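Local coordinates for protein geranyltranstransferase (PDB 2FTZ) that probably condenses isopentenyl diphosphate with geranyl diphosphate to make farnesyl diphosphate, as a helical polyprenyl synthetase working in chain elongation of isoprenoids, at residues 79-84 / 118-123; 83-88 / 111-116; 87-92 / 102-107. All coordinates share one frame; numbering follows the deposited sequence. Where two conformers were deposited one is given.

How the contacts relate
All three contacts are largely buried, yet their chemistry shifts along one hairpin of chain. Contacts 1 and 2 join the same two antiparallel helices, 69-87 and 109-127, and share Ile84; contact 3 follows the chain past the end of the first helix into the aspartate-rich loop and the short helix 103-107. Contact 1, nearest the centre of the chain, is apolar packing across the pair. Contact 2 adds a histidine-to-carbonyl bond, and contact 3 trades direct polar links for a water bridge and ring packing, with partly exposed Pro89 at its margin. Contacts 2 and 3 abut, with Asp86 O probably accepting a hydrogen bond from Asp92 N. The second subunit touches all three.

Contact 1. Residues 79-84 / 118-123; sequences HTASLI and GLFFLA
Ser82, whose backbone N rests 3.8 Å from Phe120 CE1, helps to grip a carbonyl one turn back in its own helix: His79 O accepts both Ser82 OG, at 2.7 Å, and the routine helical bond from Leu83 N. The hydroxyl approaches tilted 23° from the carbonyl plane, and the side chains that meet across to helix 109-127 do so through carbon atoms. This is a pair of nearly antiparallel helices in the all-helical isoprenoid synthase fold, their local axes 8.2 Å apart and crossing at -162°. At the closest backbone approach stands the small residue Ala81, with Ala81 CA 5.2 Å from Leu119 CA. Its methyl group points at the partner helix and does two jobs. It packs on Leu119 CB, and it lies over one face of the Phe120 ring, a CH-pi contact in which Ala81 CB stands 3.4 Å from the ring centroid. Phe120 CG is anti to its carbonyl carbon (chi1 -68°), which carries the ring back across to Ala81 although its CB starts off to one side. Phe121 of the second subunit meets the same ring edge-to-face, so the helix pair continues into the dimer interface. Thr80 sends its OG1 to Glu76 O in its own helix and offers its methyl instead, Thr80 CG2 touching Leu119 CD1 at 3.7 Å. The same leucine methyl meets Ile84 across a roughly right-angled crossing, where Ile84 CD1 and Leu119 CD1 are squeezed to 3.5 Å.

Contact 2. Residues 83-88 / 111-116; sequences LIHDDL and IALLAG
Ile84 lays its two branches along different parts of helix 109-127: CG2 presses on the carbonyl of Ala112, 3.2 Å from Ala112 O, while CD1 reaches on to Ala115 CB and the backbone of Gly116. One residue later, His85 makes the polar link of the contact. Its NE2 donates to Leu113 O over 3.1 Å, almost straight at 171°; the oxygen lies in the ring plane and the donor sits in the carbonyl plane, on a lone pair. With CG anti to the carbonyl carbon (chi1 -84°), the imidazole swings over to Gly116, whose CA lies 3.7 Å from His85 NE2. The absence of a side chain there lets the ring settle against the helix backbone. The other ring nitrogen, ND1, is hydrogen-bonded to Asp117 OD2 of the second subunit, so both nitrogens are engaged and the ring's rotation is probably fixed. Three residues on, Leu88, in the loop, directs its side chain to the partner and spreads its methyls: CD2 meets Ala112 CB at 3.7 Å, and CD1 meets Leu113 CD1 at 4.0 Å. The helix pair, roughly antiparallel with local axes at 147°, belongs to the bundle of the polyprenyl synthetase fold. Helix 33-43 covers one flank through Ser41 on Ile84 and Met38 on Ala115, helix 103-107 sets His104 against Leu88 and Ala112, and Leu113 of the second subunit packs on Leu88 and on its own counterpart.

Contact 3. Residues 87-92 / 102-107; sequences DLPPID and SCHRTY
Asp87 and Leu88 pack against the buried His104 in the tight part of this contact. His104 CG stands between the backbone N and the carbonyl carbon (chi1 62°), the crowded position, and this turns the ring out to the loop, where its CE1 comes within 3.0 Å of Asp87 O and 4.0 Å of Asp87 CB. Alongside, Leu88 runs past in the opposite direction, with Leu88 CD2 at 3.9 Å from His104 CB. The buried Asp87 carboxylate is joined to the other segment by a water instead of direct contact: the water donates to Asp87 OD2 at 2.7 Å and accepts from Cys103 N at 3.0 Å, in the first turn of helix 103-107. Asp87 OD1 is held separately by a salt bridge to Arg97. Residues 86 to 92, running from the end of helix 69-87 into the loop, read DDLPPID, which matches the first aspartate-rich motif, DDxxxxD, of prenyl synthases; in relatives that motif binds magnesium ions and the diphosphate of the allylic substrate. A type I turn from Leu88 to Ile91 brings Asp92 round toward Asp86. The looser side is that of Pro89, partly exposed, which meets His104 tip to tip. Pro89 CD lies over one face of the imidazole, 3.9 Å from the ring centroid and 14° off its normal, a CH-pi contact; Ser102 OG lies over the opposite face, each offset toward the rim. Ser102, the N-cap residue, gives that OG to Ala94 O, while its carbonyl takes two bonds from Thr106, an exposed residue, one from N and one from OG1, the hydroxyl standing 47° above the carbonyl plane at 2.9 Å from Ser102 O.

Contact 1. Residues 79-84 / 118-123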
loop_
_atom_site.group_PDB
_atom_site.type_symbol
_atom_site.label_atom_id
_atom_site.label_comp_id
_atom_site.label_asym_id
_atom_site.label_seq_id
_atom_site.Cartn_x
_atom_site.Cartn_y
_atom_site.Cartn_z
ATOM N N HIS A 79 1.913 -6.801 -8.255
ATOM C CA HIS A 79 2.777 -6.638 -9.404
ATOM C C HIS A 79 2.299 -5.519 -10.323
ATOM O O HIS A 79 3.115 -4.652 -10.712
ATOM C CB HIS A 79 2.861 -7.978 -10.156
ATOM C CG HIS A 79 3.697 -7.945 -11.377
ATOM N ND1 HIS A 79 5.017 -7.539 -11.364
ATOM C CD2 HIS A 79 3.406 -8.272 -12.656
ATOM C CE1 HIS A 79 5.485 -7.606 -12.592
ATOM N NE2 HIS A 79 4.530 -8.034 -13.389
ATOM N N THR A 80 1.007 -5.567 -10.706
ATOM C CA THR A 80 0.391 -4.493 -11.511
ATOM C C THR A 80 0.623 -3.099 -10.943
ATOM O O THR A 80 1.052 -2.171 -11.674
ATOM C CB THR A 80 -1.089 -4.723 -11.751
ATOM O OG1 THR A 80 -1.265 -6.061 -12.233
ATOM C CG2 THR A 80 -1.669 -3.724 -12.813
ATOM N N ALA A 81 0.356 -2.956 -9.660
ATOM C CA ALA A 81 0.479 -1.660 -8.987
ATOM C C ALA A 81 1.930 -1.186 -9.098
ATOM O O ALA A 81 2.205 0.001 -9.338
ATOM C CB ALA A 81 0.104 -1.794 -7.523
ATOM N N SER A 82 2.863 -2.112 -8.902
ATOM C CA SER A 82 4.295 -1.741 -8.858
ATOM C C SER A 82 4.744 -1.225 -10.257
ATOM O O SER A 82 5.595 -0.312 -10.358
ATOM C CB SER A 82 5.145 -2.933 -8.345
ATOM O OG SER A 82 5.308 -3.933 -9.314
ATOM N N LEU A 83 4.160 -1.771 -11.312
ATOM C CA LEU A 83 4.497 -1.338 -12.675
ATOM C C LEU A 83 3.905 0.055 -12.967
ATOM O O LEU A 83 4.530 0.884 -13.642
ATOM C CB LEU A 83 3.936 -2.318 -13.686
ATOM C CG LEU A 83 4.483 -3.755 -13.635
ATOM C CD1 LEU A 83 3.751 -4.662 -14.685
ATOM C CD2 LEU A 83 5.981 -3.703 -13.790
ATOM N N ILE A 84 2.668 0.289 -12.518
ATOM C CA ILE A 84 2.078 1.620 -12.655
ATOM C C ILE A 84 2.992 2.694 -12.020
ATOM O O ILE A 84 3.285 3.743 -12.625
ATOM C CB ILE A 84 0.654 1.715 -11.996
ATOM C CG1 ILE A 84 -0.363 0.829 -12.753
ATOM C CG2 ILE A 84 0.162 3.182 -12.042
ATOM C CD1 ILE A 84 -1.778 0.815 -12.062
ATOM N N GLY A 118 -4.568 2.054 -5.155
ATOM C CA GLY A 118 -5.718 1.186 -5.110
ATOM C C GLY A 118 -5.424 -0.306 -5.313
ATOM O O GLY A 118 -5.901 -1.138 -4.568
ATOM N N LEU A 119 -4.594 -0.611 -6.306
ATOM C CA LEU A 119 -4.167 -1.944 -6.571
ATOM C C LEU A 119 -3.398 -2.576 -5.466
ATOM O O LEU A 119 -3.632 -3.734 -5.149
ATOM C CB LEU A 119 -3.404 -2.029 -7.916
ATOM C CG LEU A 119 -4.365 -1.978 -9.141
ATOM C CD1 LEU A 119 -3.547 -1.651 -10.367
ATOM C CD2 LEU A 119 -5.082 -3.310 -9.291
ATOM N N PHE A 120 -2.469 -1.841 -4.854
ATOM C CA PHE A 120 -1.793 -2.368 -3.678
ATOM C C PHE A 120 -2.755 -2.669 -2.555
ATOM O O PHE A 120 -2.668 -3.723 -1.910
ATOM C CB PHE A 120 -0.746 -1.364 -3.077
ATOM C CG PHE A 120 0.450 -1.096 -3.909
ATOM C CD1 PHE A 120 1.272 -2.128 -4.340
ATOM C CD2 PHE A 120 0.850 0.216 -4.137
ATOM C CE1 PHE A 120 2.465 -1.855 -5.084
ATOM C CE2 PHE A 120 2.006 0.496 -4.892
ATOM C CZ PHE A 120 2.813 -0.521 -5.350
ATOM N N PHE A 121 -3.685 -1.756 -2.287
ATOM C CA PHE A 121 -4.675 -1.982 -1.230
ATOM C C PHE A 121 -5.603 -3.184 -1.494
ATOM O O PHE A 121 -5.893 -3.972 -0.590
ATOM C CB PHE A 121 -5.501 -0.719 -0.950
ATOM C CG PHE A 121 -4.686 0.454 -0.490
ATOM C CD1 PHE A 121 -3.447 0.297 0.138
ATOM C CD2 PHE A 121 -5.139 1.735 -0.702
ATOM C CE1 PHE A 121 -2.713 1.400 0.496
ATOM C CE2 PHE A 121 -4.383 2.829 -0.372
ATOM C CZ PHE A 121 -3.186 2.652 0.276
ATOM N N LEU A 122 -6.045 -3.315 -2.732
ATOM C CA LEU A 122 -6.784 -4.498 -3.142
ATOM C C LEU A 122 -5.985 -5.788 -2.992
ATOM O O LEU A 122 -6.533 -6.817 -2.606
ATOM C CB LEU A 122 -7.325 -4.297 -4.522
ATOM C CG LEU A 122 -8.512 -3.325 -4.593
ATOM C CD1 LEU A 122 -8.920 -3.143 -6.058
ATOM C CD2 LEU A 122 -9.724 -3.722 -3.754
ATOM N N ALA A 123 -4.681 -5.730 -3.258
ATOM C CA ALA A 123 -3.830 -6.902 -3.080
ATOM C C ALA A 123 -3.852 -7.314 -1.611
ATOM O O ALA A 123 -3.997 -8.514 -1.313
ATOM C CB ALA A 123 -2.398 -6.600 -3.592
#

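Contact 2. Residues 83-88 / 111-116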
loop_
_atom_site.group_PDB
_atom_site.type_symbol
_atom_site.label_atom_id
_atom_site.label_comp_id
_atom_site.label_asym_id
_atom_site.label_seq_id
_atom_site.Cartn_x
_atom_site.Cartn_y
_atom_site.Cartn_z
ATOM N N LEU A 83 4.160 -1.771 -11.312
ATOM C CA LEU A 83 4.497 -1.338 -12.675
ATOM C C LEU A 83 3.905 0.055 -12.967
ATOM O O LEU A 83 4.530 0.884 -13.642
ATOM C CB LEU A 83 3.936 -2.318 -13.686
ATOM C CG LEU A 83 4.483 -3.755 -13.635
ATOM C CD1 LEU A 83 3.751 -4.662 -14.685
ATOM C CD2 LEU A 83 5.981 -3.703 -13.790
ATOM N N ILE A 84 2.668 0.289 -12.518
ATOM C CA ILE A 84 2.078 1.620 -12.655
ATOM C C ILE A 84 2.992 2.694 -12.020
ATOM O O ILE A 84 3.285 3.743 -12.625
ATOM C CB ILE A 84 0.654 1.715 -11.996
ATOM C CG1 ILE A 84 -0.363 0.829 -12.753
ATOM C CG2 ILE A 84 0.162 3.182 -12.042
ATOM C CD1 ILE A 84 -1.778 0.815 -12.062
ATOM N N HIS A 85 3.385 2.482 -10.769
ATOM C CA HIS A 85 4.211 3.483 -10.087
ATOM C C HIS A 85 5.625 3.625 -10.742
ATOM O O HIS A 85 6.102 4.746 -10.927
ATOM C CB HIS A 85 4.294 3.167 -8.576
ATOM C CG HIS A 85 3.117 3.702 -7.784
ATOM N ND1 HIS A 85 3.153 3.843 -6.402
ATOM C CD2 HIS A 85 1.897 4.153 -8.174
ATOM C CE1 HIS A 85 1.998 4.324 -5.975
ATOM N NE2 HIS A 85 1.216 4.544 -7.029
ATOM N N ASP A 86 6.259 2.507 -11.100
ATOM C CA ASP A 86 7.577 2.541 -11.819
ATOM C C ASP A 86 7.507 3.374 -13.099
ATOM O O ASP A 86 8.485 4.069 -13.444
ATOM C CB ASP A 86 8.049 1.095 -12.068
ATOM C CG ASP A 86 9.481 1.012 -12.506
ATOM O OD1 ASP A 86 10.378 1.413 -11.719
ATOM O OD2 ASP A 86 9.723 0.523 -13.630
ATOM N N ASP A 87 6.386 3.284 -13.834
ATOM C CA ASP A 87 6.228 3.972 -15.140
ATOM C C ASP A 87 6.045 5.469 -14.995
ATOM O O ASP A 87 6.268 6.231 -15.950
ATOM C CB ASP A 87 5.001 3.457 -15.941
ATOM C CG ASP A 87 5.192 2.056 -16.530
ATOM O OD1 ASP A 87 6.340 1.522 -16.573
ATOM O OD2 ASP A 87 4.152 1.480 -16.953
ATOM N N LEU A 88 5.627 5.913 -13.810
ATOM C CA LEU A 88 5.290 7.321 -13.623
ATOM C C LEU A 88 6.445 8.257 -14.000
ATOM O O LEU A 88 7.627 7.881 -13.890
ATOM C CB LEU A 88 4.793 7.627 -12.194
ATOM C CG LEU A 88 3.440 7.024 -11.783
ATOM C CD1 LEU A 88 3.166 7.231 -10.260
ATOM C CD2 LEU A 88 2.266 7.571 -12.652
ATOM N N ILE A 111 -4.527 10.213 -11.750
ATOM C CA ILE A 111 -5.333 9.013 -11.759
ATOM C C ILE A 111 -4.439 7.792 -11.660
ATOM O O ILE A 111 -4.763 6.845 -10.925
ATOM C CB ILE A 111 -6.194 8.952 -13.007
ATOM C CG1 ILE A 111 -7.196 10.125 -13.034
ATOM C CG2 ILE A 111 -6.979 7.636 -13.091
ATOM C CD1 ILE A 111 -8.115 10.200 -11.821
ATOM N N ALA A 112 -3.315 7.800 -12.377
ATOM C CA ALA A 112 -2.396 6.669 -12.375
ATOM C C ALA A 112 -1.787 6.431 -10.973
ATOM O O ALA A 112 -1.646 5.284 -10.532
ATOM C CB ALA A 112 -1.285 6.837 -13.441
ATOM N N LEU A 113 -1.433 7.510 -10.283
ATOM C CA LEU A 113 -0.864 7.428 -8.925
ATOM C C LEU A 113 -1.884 6.737 -8.020
ATOM O O LEU A 113 -1.562 5.806 -7.249
ATOM C CB LEU A 113 -0.594 8.835 -8.386
ATOM C CG LEU A 113 -0.122 8.942 -6.931
ATOM C CD1 LEU A 113 1.274 8.337 -6.864
ATOM C CD2 LEU A 113 -0.131 10.349 -6.373
ATOM N N LEU A 114 -3.111 7.208 -8.104
ATOM C CA LEU A 114 -4.198 6.675 -7.259
ATOM C C LEU A 114 -4.498 5.222 -7.625
ATOM O O LEU A 114 -4.716 4.428 -6.758
ATOM C CB LEU A 114 -5.471 7.490 -7.421
ATOM C CG LEU A 114 -5.312 8.897 -6.825
ATOM C CD1 LEU A 114 -6.513 9.749 -7.119
ATOM C CD2 LEU A 114 -4.995 8.857 -5.332
ATOM N N ALA A 115 -4.505 4.887 -8.915
ATOM C CA ALA A 115 -4.717 3.510 -9.369
ATOM C C ALA A 115 -3.696 2.534 -8.816
ATOM O O ALA A 115 -4.021 1.416 -8.417
ATOM C CB ALA A 115 -4.740 3.433 -10.944
ATOM N N GLY A 116 -2.441 2.972 -8.764
ATOM C CA GLY A 116 -1.380 2.159 -8.210
ATOM C C GLY A 116 -1.645 1.875 -6.746
ATOM O O GLY A 116 -1.556 0.722 -6.297
#

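Contact 3. Residues 87-92 / 102-107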
loop_
_atom_site.group_PDB
_atom_site.type_symbol
_atom_site.label_atom_id
_atom_site.label_comp_id
_atom_site.label_asym_id
_atom_site.label_seq_id
_atom_site.Cartn_x
_atom_site.Cartn_y
_atom_site.Cartn_z
ATOM N N ASP A 87 6.386 3.284 -13.834
ATOM C CA ASP A 87 6.228 3.972 -15.140
ATOM C C ASP A 87 6.045 5.469 -14.995
ATOM O O ASP A 87 6.268 6.231 -15.950
ATOM C CB ASP A 87 5.001 3.457 -15.941
ATOM C CG ASP A 87 5.192 2.056 -16.530
ATOM O OD1 ASP A 87 6.340 1.522 -16.573
ATOM O OD2 ASP A 87 4.152 1.480 -16.953
ATOM N N LEU A 88 5.627 5.913 -13.810
ATOM C CA LEU A 88 5.290 7.321 -13.623
ATOM C C LEU A 88 6.445 8.257 -14.000
ATOM O O LEU A 88 7.627 7.881 -13.890
ATOM C CB LEU A 88 4.793 7.627 -12.194
ATOM C CG LEU A 88 3.440 7.024 -11.783
ATOM C CD1 LEU A 88 3.166 7.231 -10.260
ATOM C CD2 LEU A 88 2.266 7.571 -12.652
ATOM N N PRO A 89 6.099 9.491 -14.431
ATOM C CA PRO A 89 7.117 10.420 -14.885
ATOM C C PRO A 89 8.314 10.646 -13.921
ATOM O O PRO A 89 9.429 10.708 -14.402
ATOM C CB PRO A 89 6.324 11.717 -15.111
ATOM C CG PRO A 89 4.927 11.239 -15.470
ATOM C CD PRO A 89 4.739 10.073 -14.550
ATOM N N PRO A 90 8.084 10.763 -12.584
ATOM C CA PRO A 90 9.223 10.955 -11.647
ATOM C C PRO A 90 10.150 9.752 -11.545
ATOM O O PRO A 90 11.275 9.861 -11.059
ATOM C CB PRO A 90 8.550 11.169 -10.285
ATOM C CG PRO A 90 7.092 11.297 -10.534
ATOM C CD PRO A 90 6.787 10.730 -11.880
ATOM N N ILE A 91 9.651 8.589 -11.924
ATOM C CA ILE A 91 10.411 7.373 -11.773
ATOM C C ILE A 91 10.961 7.065 -13.162
ATOM O O ILE A 91 11.932 7.703 -13.565
ATOM C CB ILE A 91 9.597 6.222 -11.145
ATOM C CG1 ILE A 91 8.951 6.679 -9.818
ATOM C CG2 ILE A 91 10.522 4.964 -10.911
ATOM C CD1 ILE A 91 9.965 7.197 -8.752
ATOM N N ASP A 92 10.349 6.137 -13.902
ATOM C CA ASP A 92 10.906 5.740 -15.191
ATOM C C ASP A 92 10.286 6.434 -16.387
ATOM O O ASP A 92 10.877 6.404 -17.489
ATOM C CB ASP A 92 10.953 4.210 -15.304
ATOM C CG ASP A 92 12.064 3.618 -14.433
ATOM O OD1 ASP A 92 13.049 4.347 -14.117
ATOM O OD2 ASP A 92 11.957 2.441 -14.046
ATOM N N SER A 102 0.885 3.788 -21.427
ATOM C CA SER A 102 0.978 3.628 -19.995
ATOM C C SER A 102 -0.259 4.228 -19.317
ATOM O O SER A 102 -0.976 5.069 -19.871
ATOM C CB SER A 102 2.249 4.324 -19.464
ATOM O OG SER A 102 2.288 5.699 -19.885
ATOM N N CYS A 103 -0.438 3.819 -18.066
ATOM C CA CYS A 103 -1.590 4.232 -17.261
ATOM C C CYS A 103 -1.729 5.745 -17.226
ATOM O O CYS A 103 -2.810 6.294 -17.536
ATOM C CB CYS A 103 -1.412 3.683 -15.846
ATOM S SG CYS A 103 -2.964 3.714 -14.970
ATOM N N HIS A 104 -0.622 6.442 -16.893
ATOM C CA HIS A 104 -0.630 7.900 -16.779
ATOM C C HIS A 104 -0.836 8.575 -18.116
ATOM O O HIS A 104 -1.448 9.648 -18.158
ATOM C CB HIS A 104 0.611 8.472 -16.051
ATOM C CG HIS A 104 1.909 8.193 -16.744
ATOM N ND1 HIS A 104 2.561 6.984 -16.621
ATOM C CD2 HIS A 104 2.680 8.964 -17.555
ATOM C CE1 HIS A 104 3.673 7.017 -17.340
ATOM N NE2 HIS A 104 3.765 8.201 -17.925
ATOM N N ARG A 105 -0.366 7.956 -19.206
ATOM C CA ARG A 105 -0.573 8.527 -20.544
ATOM C C ARG A 105 -2.051 8.403 -20.961
ATOM O O ARG A 105 -2.565 9.225 -21.715
ATOM C CB ARG A 105 0.346 7.849 -21.581
ATOM C CG ARG A 105 1.846 8.149 -21.392
ATOM C CD ARG A 105 2.217 9.551 -21.795
ATOM N NE ARG A 105 2.055 9.753 -23.230
ATOM C CZ ARG A 105 2.102 10.939 -23.833
ATOM N NH1 ARG A 105 2.306 12.051 -23.128
ATOM N NH2 ARG A 105 1.938 11.017 -25.153
ATOM N N THR A 106 -2.734 7.390 -20.428
ATOM C CA THR A 106 -4.110 7.105 -20.785
ATOM C C THR A 106 -5.052 7.923 -19.913
ATOM O O THR A 106 -5.995 8.528 -20.425
ATOM C CB THR A 106 -4.403 5.596 -20.674
ATOM O OG1 THR A 106 -3.408 4.851 -21.417
ATOM C CG2 THR A 106 -5.790 5.268 -21.205
ATOM N N TYR A 107 -4.758 7.988 -18.605
ATOM C CA TYR A 107 -5.669 8.559 -17.625
ATOM C C TYR A 107 -5.199 9.804 -16.904
ATOM O O TYR A 107 -6.006 10.443 -16.238
ATOM C CB TYR A 107 -5.982 7.500 -16.570
ATOM C CG TYR A 107 -6.781 6.387 -17.155
ATOM C CD1 TYR A 107 -8.181 6.503 -17.319
ATOM C CD2 TYR A 107 -6.155 5.234 -17.607
ATOM C CE1 TYR A 107 -8.902 5.497 -17.880
ATOM C CE2 TYR A 107 -6.872 4.215 -18.160
ATOM C CZ TYR A 107 -8.238 4.353 -18.311
ATOM O OH TYR A 107 -8.909 3.322 -18.895
HETATM O O HOH W 1 1.681 2.385 -16.515
#